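Local coordinates for protein endoglucanase, family GH5 (PDB 6GL2) that hydrolyses hemicellulose as a GH5 glycoside hydrolase of a marine bacterium, with mixed-linked beta-glucan a probable substrate, at residues 149-153 and 176-181; 170-174 and 208-214; 223-229 and 270-276. One frame throughout, in Å; residues are numbered along the deposited sequence.

Contact 1 (149-153 and 176-181); sequences TLNEP and YHQVSV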
ATOM      1  N   THR A 149      -0.633  -7.396  -3.757  1.00  8.81           N
ATOM      2  CA  THR A 149       0.309  -8.433  -4.235  1.00  9.15           C
ATOM      3  C   THR A 149       1.768  -7.980  -4.220  1.00  7.80           C
ATOM      4  O   THR A 149       2.664  -8.688  -3.819  1.00  8.86           O
ATOM      5  CB  THR A 149      -0.055  -8.933  -5.613  1.00  9.21           C
ATOM      6  OG1 THR A 149      -0.425  -7.812  -6.421  1.00 11.66           O
ATOM      7  CG2 THR A 149      -1.249  -9.919  -5.532  1.00 12.06           C
ATOM      8  N   LEU A 150       2.025  -6.681  -4.569  1.00  8.49           N
ATOM      9  CA  LEU A 150       3.376  -6.130  -4.587  1.00  9.06           C
ATOM     10  C   LEU A 150       3.350  -4.654  -4.291  1.00 11.79           C
ATOM     11  O   LEU A 150       2.501  -3.975  -4.869  1.00 18.46           O
ATOM     12  CB  LEU A 150       4.022  -6.287  -5.986  1.00  9.84           C
ATOM     13  CG  LEU A 150       4.203  -7.674  -6.554  1.00 10.27           C
ATOM     14  CD1 LEU A 150       4.498  -7.630  -8.036  1.00 11.66           C
ATOM     15  CD2 LEU A 150       5.228  -8.418  -5.799  1.00 11.51           C
ATOM     16  N   ASN A 151       4.299  -4.077  -3.648  1.00 10.01           N
ATOM     17  CA  ASN A 151       4.245  -2.709  -3.179  1.00  9.31           C
ATOM     18  C   ASN A 151       4.534  -1.735  -4.310  1.00  7.96           C
ATOM     19  O   ASN A 151       3.652  -1.071  -4.869  1.00  9.61           O
ATOM     20  CB  ASN A 151       5.206  -2.592  -2.007  1.00  8.67           C
ATOM     21  CG  ASN A 151       5.398  -1.162  -1.557  1.00  8.86           C
ATOM     22  OD1 ASN A 151       4.417  -0.410  -1.523  1.00  8.99           O
ATOM     23  ND2 ASN A 151       6.622  -0.771  -1.344  1.00 10.65           N
ATOM     24  N   GLU A 152       5.797  -1.612  -4.657  1.00  9.51           N
ATOM     25  CA  GLU A 152       6.342  -0.661  -5.678  1.00  9.84           C
ATOM     26  C   GLU A 152       7.252  -1.450  -6.603  1.00  9.11           C
ATOM     27  O   GLU A 152       8.459  -1.156  -6.647  1.00 10.59           O
ATOM     28  CB  GLU A 152       6.983   0.532  -5.078  1.00 10.52           C
ATOM     29  CG  GLU A 152       6.060   1.416  -4.269  1.00 11.86           C
ATOM     30  CD  GLU A 152       6.630   2.634  -3.773  1.00 13.90           C
ATOM     31  OE1 GLU A 152       7.922   2.738  -3.712  1.00 15.67           O
ATOM     32  OE2 GLU A 152       5.867   3.573  -3.357  1.00 13.78           O
ATOM     33  N   PRO A 153       6.756  -2.496  -7.249  1.00 10.08           N
ATOM     34  CA  PRO A 153       7.653  -3.418  -8.002  1.00 10.39           C
ATOM     35  C   PRO A 153       8.333  -2.651  -9.173  1.00  9.07           C
ATOM     36  O   PRO A 153       7.701  -1.970  -9.907  1.00  9.32           O
ATOM     37  CB  PRO A 153       6.707  -4.480  -8.501  1.00 10.36           C
ATOM     38  CG  PRO A 153       5.382  -3.777  -8.624  1.00 10.44           C
ATOM     39  CD  PRO A 153       5.341  -2.871  -7.421  1.00  9.03           C
ATOM     40  N   TYR A 176       4.291 -10.682 -12.862  1.00 10.42           N
ATOM     41  CA  TYR A 176       4.390 -11.018 -11.447  1.00 10.20           C
ATOM     42  C   TYR A 176       3.049 -10.841 -10.739  1.00 10.58           C
ATOM     43  O   TYR A 176       2.675 -11.669  -9.896  1.00 11.08           O
ATOM     44  CB  TYR A 176       5.385 -10.094 -10.836  1.00 10.23           C
ATOM     45  CG  TYR A 176       6.820 -10.281 -11.315  1.00  9.92           C
ATOM     46  CD1 TYR A 176       7.140 -11.322 -12.149  1.00 11.74           C
ATOM     47  CD2 TYR A 176       7.804  -9.380 -11.064  1.00 10.63           C
ATOM     48  CE1 TYR A 176       8.444 -11.452 -12.633  1.00 11.94           C
ATOM     49  CE2 TYR A 176       9.104  -9.473 -11.503  1.00 11.69           C
ATOM     50  CZ  TYR A 176       9.403 -10.528 -12.361  1.00 11.26           C
ATOM     51  OH  TYR A 176      10.743 -10.665 -12.842  1.00 13.60           O
ATOM     52  N   HIS A 177       2.268  -9.856 -11.138  1.00 10.12           N
ATOM     53  CA  HIS A 177       0.906  -9.744 -10.630  1.00  9.36           C
ATOM     54  C   HIS A 177       0.069 -10.920 -11.061  1.00  9.83           C
ATOM     55  O   HIS A 177      -0.821 -11.397 -10.319  1.00 10.64           O
ATOM     56  CB  HIS A 177       0.255  -8.437 -11.032  1.00 10.53           C
ATOM     57  CG  HIS A 177       0.752  -7.249 -10.223  1.00 10.77           C
ATOM     58  ND1 HIS A 177       0.719  -7.239  -8.815  1.00 10.99           N
ATOM     59  CD2 HIS A 177       1.300  -6.063 -10.612  1.00 11.58           C
ATOM     60  CE1 HIS A 177       1.093  -6.055  -8.420  1.00 10.58           C
ATOM     61  NE2 HIS A 177       1.502  -5.329  -9.491  1.00 11.39           N
ATOM     62  N   GLN A 178       0.262 -11.359 -12.299  1.00 10.38           N
ATOM     63  CA  GLN A 178      -0.498 -12.534 -12.812  1.00 11.31           C
ATOM     64  C   GLN A 178      -0.215 -13.762 -11.953  1.00 10.42           C
ATOM     65  O   GLN A 178      -1.215 -14.395 -11.535  1.00 12.04           O
ATOM     66  CB  GLN A 178      -0.146 -12.770 -14.292  1.00 11.35           C
ATOM     67  CG  GLN A 178      -0.877 -13.968 -14.914  1.00 13.40           C
ATOM     68  CD  GLN A 178      -2.286 -13.760 -15.276  1.00 15.14           C
ATOM     69  OE1 GLN A 178      -3.146 -14.659 -14.989  1.00 18.14           O
ATOM     70  NE2 GLN A 178      -2.598 -12.652 -15.873  1.00 15.50           N
ATOM     71  N   VAL A 179       1.033 -14.035 -11.694  1.00 10.14           N
ATOM     72  CA  VAL A 179       1.429 -15.179 -10.849  1.00 11.97           C
ATOM     73  C   VAL A 179       0.767 -15.034  -9.481  1.00 11.44           C
ATOM     74  O   VAL A 179       0.319 -16.020  -8.878  1.00 11.80           O
ATOM     75  CB  VAL A 179       2.951 -15.258 -10.678  1.00 13.15           C
ATOM     76  CG1 VAL A 179       3.315 -16.180  -9.536  1.00 18.00           C
ATOM     77  CG2 VAL A 179       3.578 -15.701 -11.980  1.00 15.91           C
ATOM     78  N   SER A 180       0.814 -13.844  -8.890  1.00  9.87           N
ATOM     79  CA  SER A 180       0.391 -13.594  -7.517  1.00  8.69           C
ATOM     80  C   SER A 180      -1.100 -13.695  -7.384  1.00  9.24           C
ATOM     81  O   SER A 180      -1.640 -14.355  -6.458  1.00  9.84           O
ATOM     82  CB  SER A 180       0.874 -12.276  -7.069  1.00  9.23           C
ATOM     83  OG  SER A 180       2.274 -12.123  -7.089  1.00 10.56           O
ATOM     84  N   VAL A 181      -1.859 -13.045  -8.239  1.00  9.36           N
ATOM     85  CA  VAL A 181      -3.312 -13.209  -8.232  1.00 10.22           C
ATOM     86  C   VAL A 181      -3.707 -14.662  -8.422  1.00 10.07           C
ATOM     87  O   VAL A 181      -4.558 -15.187  -7.730  1.00 10.96           O
ATOM     88  CB  VAL A 181      -3.996 -12.262  -9.238  1.00 11.43           C
ATOM     89  CG1 VAL A 181      -5.494 -12.593  -9.471  1.00 12.39           C
ATOM     90  CG2 VAL A 181      -3.802 -10.809  -8.849  1.00 11.43           C
TER

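Contact 2 (170-174 and 208-214); sequences RDAVN and NALNDYL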
ATOM      1  N   ARG A 170       7.690  -3.112 -17.128  1.00 11.62           N
ATOM      2  CA  ARG A 170       6.255  -3.132 -16.958  1.00 11.92           C
ATOM      3  C   ARG A 170       5.708  -4.484 -17.320  1.00 13.65           C
ATOM      4  O   ARG A 170       4.726  -4.935 -16.729  1.00 13.64           O
ATOM      5  CB  ARG A 170       5.567  -2.063 -17.770  1.00 13.68           C
ATOM      6  CG  ARG A 170       5.937  -0.656 -17.309  1.00 12.40           C
ATOM      7  CD  ARG A 170       5.189   0.473 -18.027  1.00 13.26           C
ATOM      8  NE  ARG A 170       5.458   0.549 -19.460  1.00 15.64           N
ATOM      9  CZ  ARG A 170       6.478   1.190 -19.957  1.00 16.34           C
ATOM     10  NH1 ARG A 170       6.619   1.208 -21.289  1.00 15.69           N
ATOM     11  NH2 ARG A 170       7.341   1.872 -19.259  1.00 16.63           N
ATOM     12  N   ASP A 171       6.241  -5.120 -18.362  1.00 13.00           N
ATOM     13  CA  ASP A 171       5.808  -6.442 -18.760  1.00 15.52           C
ATOM     14  C   ASP A 171       6.068  -7.441 -17.645  1.00 12.56           C
ATOM     15  O   ASP A 171       5.119  -8.212 -17.300  1.00 14.64           O
ATOM     16  CB  ASP A 171       6.564  -6.908 -20.006  1.00 16.80           C
ATOM     17  CG  ASP A 171       6.077  -6.309 -21.291  1.00 24.04           C
ATOM     18  OD1 ASP A 171       5.032  -5.663 -21.343  1.00 26.45           O
ATOM     19  OD2 ASP A 171       6.810  -6.562 -22.293  1.00 29.04           O
ATOM     20  N   ALA A 172       7.253  -7.458 -17.113  1.00 12.86           N
ATOM     21  CA  ALA A 172       7.548  -8.348 -16.036  1.00 11.28           C
ATOM     22  C   ALA A 172       6.681  -8.095 -14.822  1.00 12.76           C
ATOM     23  O   ALA A 172       6.170  -9.053 -14.214  1.00 11.38           O
ATOM     24  CB  ALA A 172       9.004  -8.227 -15.728  1.00 12.16           C
ATOM     25  N   VAL A 173       6.521  -6.812 -14.443  1.00 10.37           N
ATOM     26  CA  VAL A 173       5.629  -6.540 -13.322  1.00 10.45           C
ATOM     27  C   VAL A 173       4.240  -7.088 -13.571  1.00 11.58           C
ATOM     28  O   VAL A 173       3.647  -7.703 -12.670  1.00 10.95           O
ATOM     29  CB  VAL A 173       5.598  -5.035 -12.966  1.00 10.19           C
ATOM     30  CG1 VAL A 173       4.450  -4.760 -12.003  1.00 11.76           C
ATOM     31  CG2 VAL A 173       6.984  -4.710 -12.399  1.00 11.27           C
ATOM     32  N   ASN A 174       3.612  -6.905 -14.779  1.00 11.90           N
ATOM     33  CA  ASN A 174       2.361  -7.501 -15.037  1.00 11.79           C
ATOM     34  C   ASN A 174       2.410  -9.042 -14.863  1.00 12.64           C
ATOM     35  O   ASN A 174       1.406  -9.616 -14.372  1.00 12.32           O
ATOM     36  CB  ASN A 174       1.859  -7.119 -16.448  1.00 14.23           C
ATOM     37  CG  ASN A 174       1.211  -5.722 -16.501  1.00 15.50           C
ATOM     38  OD1 ASN A 174       0.515  -5.266 -15.567  1.00 15.95           O
ATOM     39  ND2 ASN A 174       1.410  -5.041 -17.664  1.00 18.78           N
ATOM     40  N   ASN A 208       2.853   6.102 -18.825  1.00 15.71           N
ATOM     41  CA  ASN A 208       3.215   4.808 -19.397  1.00 17.49           C
ATOM     42  C   ASN A 208       2.877   3.639 -18.464  1.00 16.28           C
ATOM     43  O   ASN A 208       2.355   2.618 -18.892  1.00 17.93           O
ATOM     44  CB  ASN A 208       4.683   4.702 -19.834  1.00 20.12           C
ATOM     45  CG  ASN A 208       5.644   5.183 -18.814  1.00 25.52           C
ATOM     46  OD1 ASN A 208       5.277   5.478 -17.643  1.00 28.22           O
ATOM     47  ND2 ASN A 208       6.881   5.337 -19.230  1.00 36.71           N
ATOM     48  N   ALA A 209       3.007   3.894 -17.150  1.00 15.51           N
ATOM     49  CA  ALA A 209       2.641   2.866 -16.174  1.00 13.69           C
ATOM     50  C   ALA A 209       1.106   2.685 -16.178  1.00 14.55           C
ATOM     51  O   ALA A 209       0.575   1.605 -16.115  1.00 15.61           O
ATOM     52  CB  ALA A 209       3.164   3.292 -14.779  1.00 15.05           C
ATOM     53  N   LEU A 210       0.338   3.801 -16.256  1.00 13.94           N
ATOM     54  CA  LEU A 210      -1.113   3.778 -16.348  1.00 14.37           C
ATOM     55  C   LEU A 210      -1.626   3.032 -17.595  1.00 16.51           C
ATOM     56  O   LEU A 210      -2.555   2.233 -17.566  1.00 17.85           O
ATOM     57  CB  LEU A 210      -1.668   5.187 -16.319  1.00 15.23           C
ATOM     58  CG  LEU A 210      -2.201   5.620 -14.976  1.00 18.83           C
ATOM     59  CD1 LEU A 210      -1.166   5.399 -13.869  1.00 18.56           C
ATOM     60  CD2 LEU A 210      -2.681   7.066 -15.071  1.00 19.29           C
ATOM     61  N   ASN A 211      -0.930   3.310 -18.713  1.00 18.26           N
ATOM     62  CA  ASN A 211      -1.414   2.797 -19.987  1.00 18.44           C
ATOM     63  C   ASN A 211      -1.123   1.288 -20.131  1.00 18.49           C
ATOM     64  O   ASN A 211      -1.936   0.544 -20.698  1.00 20.87           O
ATOM     65  CB  ASN A 211      -0.838   3.665 -21.146  1.00 21.98           C
ATOM     66  CG  ASN A 211      -1.433   5.133 -21.179  1.00 27.97           C
ATOM     67  OD1 ASN A 211      -2.599   5.366 -20.796  1.00 34.16           O
ATOM     68  ND2 ASN A 211      -0.636   6.122 -21.662  1.00 32.79           N
ATOM     69  N   ASP A 212       0.003   0.819 -19.527  1.00 16.11           N
ATOM     70  CA  ASP A 212       0.420  -0.568 -19.658  1.00 18.10           C
ATOM     71  C   ASP A 212      -0.108  -1.485 -18.564  1.00 16.31           C
ATOM     72  O   ASP A 212       0.114  -2.691 -18.653  1.00 18.71           O
ATOM     73  CB  ASP A 212       1.922  -0.637 -19.757  1.00 18.33           C
ATOM     74  CG  ASP A 212       2.443  -0.197 -21.142  1.00 24.16           C
ATOM     75  OD1 ASP A 212       1.624   0.136 -22.030  1.00 26.38           O
ATOM     76  OD2 ASP A 212       3.665  -0.155 -21.285  1.00 22.80           O
ATOM     77  N   TYR A 213      -0.853  -0.979 -17.610  1.00 16.90           N
ATOM     78  CA  TYR A 213      -1.349  -1.770 -16.517  1.00 15.47           C
ATOM     79  C   TYR A 213      -2.344  -2.808 -16.971  1.00 15.36           C
ATOM     80  O   TYR A 213      -3.293  -2.468 -17.715  1.00 16.04           O
ATOM     81  CB  TYR A 213      -2.040  -0.797 -15.612  1.00 15.19           C
ATOM     82  CG  TYR A 213      -2.743  -1.387 -14.415  1.00 14.19           C
ATOM     83  CD1 TYR A 213      -2.000  -1.777 -13.331  1.00 13.85           C
ATOM     84  CD2 TYR A 213      -4.118  -1.513 -14.349  1.00 13.36           C
ATOM     85  CE1 TYR A 213      -2.615  -2.291 -12.189  1.00 12.83           C
ATOM     86  CE2 TYR A 213      -4.742  -2.052 -13.224  1.00 12.69           C
ATOM     87  CZ  TYR A 213      -3.943  -2.425 -12.122  1.00 11.93           C
ATOM     88  OH  TYR A 213      -4.631  -2.901 -10.977  1.00 12.75           O
ATOM     89  N   LEU A 214      -2.229  -4.030 -16.498  1.00 14.24           N
ATOM     90  CA  LEU A 214      -3.117  -5.100 -16.777  1.00 14.54           C
ATOM     91  C   LEU A 214      -3.640  -5.735 -15.510  1.00 13.91           C
ATOM     92  O   LEU A 214      -2.855  -6.151 -14.645  1.00 16.77           O
ATOM     93  CB  LEU A 214      -2.460  -6.228 -17.625  1.00 16.95           C
ATOM     94  CG  LEU A 214      -2.057  -5.770 -19.025  1.00 17.97           C
ATOM     95  CD1 LEU A 214      -1.183  -6.872 -19.642  1.00 22.02           C
ATOM     96  CD2 LEU A 214      -3.286  -5.486 -19.879  1.00 19.17           C
TER
HETATM   97  O   HOH W   1      -1.213  -8.547 -14.801  1.00 16.38           O
HETATM   98  O   HOH W   2      -0.515  -5.892 -13.455  0.80 22.91           O

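Contact 3 (223-229 and 270-276); sequences IVSVHSY and AVVMGEW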
ATOM      1  N   ILE A 223      -8.652  -4.313  -7.162  1.00 10.46           N
ATOM      2  CA  ILE A 223      -8.554  -2.868  -6.950  1.00  9.67           C
ATOM      3  C   ILE A 223      -7.196  -2.356  -7.395  1.00  9.89           C
ATOM      4  O   ILE A 223      -6.187  -3.037  -7.204  1.00 10.01           O
ATOM      5  CB  ILE A 223      -8.777  -2.556  -5.439  1.00 10.56           C
ATOM      6  CG1 ILE A 223     -10.123  -3.065  -4.930  1.00 11.19           C
ATOM      7  CG2 ILE A 223      -8.502  -1.135  -5.054  1.00  9.77           C
ATOM      8  CD1 ILE A 223     -10.202  -3.138  -3.383  1.00 12.64           C
ATOM      9  N   VAL A 224      -7.149  -1.156  -8.009  1.00  9.93           N
ATOM     10  CA  VAL A 224      -5.886  -0.607  -8.422  1.00 10.58           C
ATOM     11  C   VAL A 224      -5.221   0.050  -7.227  1.00  9.81           C
ATOM     12  O   VAL A 224      -5.793   0.705  -6.397  1.00 10.70           O
ATOM     13  CB  VAL A 224      -6.148   0.475  -9.478  1.00 11.04           C
ATOM     14  CG1 VAL A 224      -4.868   1.202  -9.875  1.00 13.96           C
ATOM     15  CG2 VAL A 224      -6.853  -0.161 -10.707  1.00 12.62           C
ATOM     16  N   SER A 225      -3.914  -0.193  -7.109  1.00 10.29           N
ATOM     17  CA  SER A 225      -3.011   0.453  -6.133  1.00 10.58           C
ATOM     18  C   SER A 225      -2.039   1.406  -6.820  1.00 10.42           C
ATOM     19  O   SER A 225      -1.279   0.973  -7.716  1.00 10.22           O
ATOM     20  CB  SER A 225      -2.177  -0.636  -5.375  1.00 11.34           C
ATOM     21  OG  SER A 225      -1.276   0.013  -4.522  1.00 12.38           O
ATOM     22  N   VAL A 226      -2.023   2.660  -6.428  1.00  9.05           N
ATOM     23  CA  VAL A 226      -1.020   3.632  -6.838  1.00  9.63           C
ATOM     24  C   VAL A 226      -0.595   4.384  -5.612  1.00  9.18           C
ATOM     25  O   VAL A 226      -1.325   4.419  -4.588  1.00  9.55           O
ATOM     26  CB  VAL A 226      -1.496   4.608  -7.946  1.00 10.38           C
ATOM     27  CG1 VAL A 226      -1.676   3.835  -9.254  1.00 11.56           C
ATOM     28  CG2 VAL A 226      -2.739   5.337  -7.518  1.00 12.52           C
ATOM     29  N   HIS A 227       0.597   4.930  -5.659  1.00  9.45           N
ATOM     30  CA  HIS A 227       1.129   5.800  -4.652  1.00  9.12           C
ATOM     31  C   HIS A 227       1.439   7.124  -5.330  1.00 10.33           C
ATOM     32  O   HIS A 227       2.059   7.131  -6.407  1.00 13.37           O
ATOM     33  CB  HIS A 227       2.402   5.222  -4.058  1.00  9.42           C
ATOM     34  CG  HIS A 227       2.233   3.840  -3.418  1.00  8.54           C
ATOM     35  ND1 HIS A 227       3.280   3.117  -2.983  1.00  9.14           N
ATOM     36  CD2 HIS A 227       1.117   3.167  -3.132  1.00  8.98           C
ATOM     37  CE1 HIS A 227       2.780   1.945  -2.470  1.00  8.64           C
ATOM     38  NE2 HIS A 227       1.505   1.983  -2.514  1.00  8.77           N
ATOM     39  N   SER A 228       1.162   8.241  -4.698  1.00 10.61           N
ATOM     40  CA  SER A 228       1.441   9.582  -5.293  1.00 10.33           C
ATOM     41  C   SER A 228       1.731  10.603  -4.218  1.00  9.52           C
ATOM     42  O   SER A 228       0.811  11.133  -3.606  1.00 10.98           O
ATOM     43  CB  SER A 228       0.272  10.007  -6.106  1.00 10.14           C
ATOM     44  OG  SER A 228       0.775  11.214  -6.822  1.00 14.23           O
ATOM     45  N   TYR A 229       3.003  10.770  -3.962  1.00  9.69           N
ATOM     46  CA  TYR A 229       3.463  11.744  -3.014  1.00  9.96           C
ATOM     47  C   TYR A 229       3.540  13.162  -3.672  1.00 10.46           C
ATOM     48  O   TYR A 229       4.592  13.711  -3.833  1.00 12.30           O
ATOM     49  CB  TYR A 229       4.770  11.386  -2.422  1.00  9.56           C
ATOM     50  CG  TYR A 229       4.819  10.138  -1.510  1.00  9.57           C
ATOM     51  CD1 TYR A 229       4.895   8.864  -2.053  1.00 11.03           C
ATOM     52  CD2 TYR A 229       4.703  10.254  -0.139  1.00 10.12           C
ATOM     53  CE1 TYR A 229       4.991   7.770  -1.226  1.00 10.71           C
ATOM     54  CE2 TYR A 229       4.775   9.139   0.683  1.00  9.14           C
ATOM     55  CZ  TYR A 229       4.899   7.943   0.144  1.00  9.85           C
ATOM     56  OH  TYR A 229       5.015   6.870   1.044  1.00 10.09           O
ATOM     57  N   ALA A 270     -11.810   0.579  -9.090  1.00 11.77           N
ATOM     58  CA  ALA A 270     -11.649   1.419  -7.912  1.00 12.12           C
ATOM     59  C   ALA A 270     -10.137   1.526  -7.595  1.00 11.21           C
ATOM     60  O   ALA A 270      -9.382   0.687  -8.037  1.00 11.68           O
ATOM     61  CB  ALA A 270     -12.393   0.753  -6.725  1.00 13.64           C
ATOM     62  N   VAL A 271      -9.799   2.608  -6.929  1.00  9.94           N
ATOM     63  CA  VAL A 271      -8.435   2.974  -6.627  1.00 10.70           C
ATOM     64  C   VAL A 271      -8.252   3.199  -5.148  1.00 10.01           C
ATOM     65  O   VAL A 271      -8.947   3.970  -4.487  1.00 10.94           O
ATOM     66  CB  VAL A 271      -8.015   4.229  -7.405  1.00 10.75           C
ATOM     67  CG1 VAL A 271      -6.525   4.565  -7.170  1.00 10.67           C
ATOM     68  CG2 VAL A 271      -8.254   3.991  -8.936  1.00 11.54           C
ATOM     69  N   VAL A 272      -7.126   2.596  -4.653  1.00  9.42           N
ATOM     70  CA  VAL A 272      -6.597   2.911  -3.259  1.00  9.81           C
ATOM     71  C   VAL A 272      -5.247   3.578  -3.419  1.00  9.23           C
ATOM     72  O   VAL A 272      -4.356   3.036  -4.068  1.00 10.08           O
ATOM     73  CB  VAL A 272      -6.520   1.624  -2.460  1.00  9.71           C
ATOM     74  CG1 VAL A 272      -5.842   1.929  -1.125  1.00 10.46           C
ATOM     75  CG2 VAL A 272      -7.864   1.044  -2.163  1.00 10.49           C
ATOM     76  N   MET A 273      -5.165   4.790  -2.913  1.00  8.37           N
ATOM     77  CA  MET A 273      -3.931   5.538  -2.836  1.00  8.22           C
ATOM     78  C   MET A 273      -3.198   5.068  -1.590  1.00  8.59           C
ATOM     79  O   MET A 273      -3.337   5.593  -0.520  1.00  9.11           O
ATOM     80  CB  MET A 273      -4.171   7.031  -2.729  1.00  8.88           C
ATOM     81  CG  MET A 273      -2.918   7.837  -2.894  1.00  9.57           C
ATOM     82  SD  MET A 273      -2.255   7.889  -4.541  1.00 12.06           S
ATOM     83  CE  MET A 273      -3.379   8.993  -5.354  1.00 12.65           C
ATOM     84  N   GLY A 274      -2.474   3.966  -1.771  1.00  8.82           N
ATOM     85  CA  GLY A 274      -2.011   3.168  -0.619  1.00  9.52           C
ATOM     86  C   GLY A 274      -0.844   3.825   0.096  1.00  9.24           C
ATOM     87  O   GLY A 274      -0.599   3.478   1.279  1.00  7.97           O
ATOM     88  N   GLU A 275      -0.218   4.834  -0.496  1.00  8.05           N
ATOM     89  CA  GLU A 275       0.678   5.721   0.176  1.00  8.74           C
ATOM     90  C   GLU A 275       0.592   7.098  -0.427  1.00  9.05           C
ATOM     91  O   GLU A 275       0.485   7.258  -1.662  1.00  9.43           O
ATOM     92  CB  GLU A 275       2.181   5.327   0.051  1.00  8.48           C
ATOM     93  CG  GLU A 275       2.468   3.940   0.600  1.00  8.95           C
ATOM     94  CD  GLU A 275       3.916   3.528   0.406  1.00  9.34           C
ATOM     95  OE1 GLU A 275       4.790   4.347   0.086  1.00 10.56           O
ATOM     96  OE2 GLU A 275       4.197   2.291   0.629  1.00  9.96           O
ATOM     97  N   TRP A 276       0.727   8.097   0.441  1.00  8.22           N
ATOM     98  CA  TRP A 276       0.925   9.517   0.123  1.00  8.20           C
ATOM     99  C   TRP A 276       1.284  10.185   1.422  1.00  8.71           C
ATOM    100  O   TRP A 276       1.285   9.536   2.487  1.00  9.37           O
ATOM    101  CB  TRP A 276      -0.355  10.146  -0.472  1.00  8.52           C
ATOM    102  CG  TRP A 276      -1.448  10.219   0.506  1.00  8.95           C
ATOM    103  CD1 TRP A 276      -2.267   9.181   0.941  1.00  9.62           C
ATOM    104  CD2 TRP A 276      -1.841  11.354   1.277  1.00  9.76           C
ATOM    105  NE1 TRP A 276      -3.123   9.626   1.904  1.00  9.53           N
ATOM    106  CE2 TRP A 276      -2.923  10.943   2.134  1.00  9.38           C
ATOM    107  CE3 TRP A 276      -1.505  12.683   1.243  1.00  9.55           C
ATOM    108  CZ2 TRP A 276      -3.597  11.853   2.972  1.00  9.92           C
ATOM    109  CZ3 TRP A 276      -2.134  13.598   2.105  1.00  9.47           C
ATOM    110  CH2 TRP A 276      -3.210  13.190   2.918  1.00 10.03           C
TER

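Contact 1 (149-153 and 176-181)
Thr149 and Leu150 meet the imidazole of His177 from two directions, one at the ring edge and the other over a face. Thr149 OG1 lies 2.7 Å from His177 ND1 in a short hydrogen bond whose donor could be either atom. Followed from its root, Leu150 starts with CB 3.8 Å from His177 CE1. CG comes next, 4.0 Å from the same CE1. At the tip, CD1 reaches over the ring, 3.9 Å from the His177 centroid and 18° off its normal, a CH-pi contact displaced toward the rim. That methyl also touches Tyr176, CD1 to CB 3.8 Å. CG of Leu150 sits anti to the carbonyl carbon (chi1 -60°), which directs the branched end at the helix. Thr149 uses its other branch on the next turn, with CG2 3.5 Å from Ser180 CB. Ser180 turns its hydroxyl back to its own helix, OG to Tyr176 O 2.9 Å, and reaches that carbonyl from the face opposite the backbone N of Ser180. Since His177 NE2 bonds to Ser199 OG, the ring is gripped at both nitrogens, which fixes its rotation; an alanine at His177 would probably leave Thr149 OG1 and Ser199 OG without this partner and open a gap beside Leu150. The contact is buried and fastens helix 167-186 to the loop following strand 145-148: strand 196-199 lies against Thr149, Pro153, His177 and Val181, while helix 117-137 packs on Tyr176 and Ser180.

Contact 2 (170-174 and 208-214)
Helix segments 170-174 and 208-212, which touch through Arg170 and Asp212, have axes within 10.9 Å at the closest, inclined by 46° between N-to-C directions. Beyond the second helix the chain stays close, so that Asn174 faces Leu214. Arg170 bends at chi3 (-63°) and brings its guanidinium edge to Asp212: NE donates to OD2 at 2.7 Å in a salt bridge, on the anti side but tilted out of the carboxylate plane, and NH1 adds a weak bond to the same atom. Asn208 CB sits over the centre of one guanidinium face with the Asn208 amide stacked at 26° to it, packing without a hydrogen bond. One turn on, Asn174 splits its amide between two backbone groups. ND2 donates to Asp212 O at 2.9 Å, the acceptor close to the amide plane, while OD1 receives Leu214 N at 3.2 Å from above its carbonyl plane. A water bridges Asn174 O and Leu214 O. Gln167 OE1 and Gly164 O take NH1 and NH2 of Arg170. The joint is polar and at the surface: bonds to Asp212, Gln167 and Gly164 hold the guanidinium in place, the two bonds of Asn174 fix its amide rotation, and Arg170 probably offsets the charge of Asp212.

Contact 3 (223-229 and 270-276)
Ile223 opens the pairing with CG2 3.7 Å from CG2 of Val272. Val224 then bonds through both N and O to the neighbouring strand, straddling Val271: N donates to Ala270 O, and O receives Val272 N at 2.9 Å in an almost straight bond (176°). Ser225 shares the face of Val272, beside Met197. Val226 gives a weak bond from N to Val272 O and accepts Gly274 N; its CG2 lies 4.0 Å from Met273 SD, on the face packed against helix 246-266. Met273 centres an inverse gamma turn, and His227 next faces Glu275. Glu275 CG sits over the His227 ring, 3.7 Å from its centroid, with the carboxylate stacked 19° from the imidazole plane, while ND1 bonds to Glu152. Ser228 N reaches Glu275 O at 3.3 Å. Tyr229 OH donates to Glu275 OE1 at 2.7 Å on the anti side, well out of the carboxylate plane, and Trp276 CA makes a CH-pi contact over one face of the Tyr229 ring, toward its rim; Arg63 salt-bridges OE2, so both carboxylate oxygens are held. These are the sixth and seventh strands, parallel neighbours of a (beta/alpha)8 barrel, and Glu275 at the seventh's end probably corresponds to the GH5 nucleophile.

Overall arrangement
From the N terminus, contact 1 starts in the loop after strand 145-148 and closes on helix 167-186. Before it closes, contact 2 has left the same helix at 170-174, to end at 208-214 beyond strand 196-199; the two cross, and touch where Pro153 packs on Val173. Contact 3 follows in series, joining strands 222-227 and 271-276 and closing a loop that holds helices 232-237 and 246-266. It meets contact 2 through Tyr213 beside Val224, and contact 1 through Glu152, which reaches His227. Together they tie the loop after the fourth strand, helices 167-186 and 207-212, and the sixth and seventh strands, bringing Glu152 near Glu275, as expected of the GH5 acid/base and nucleophile pair.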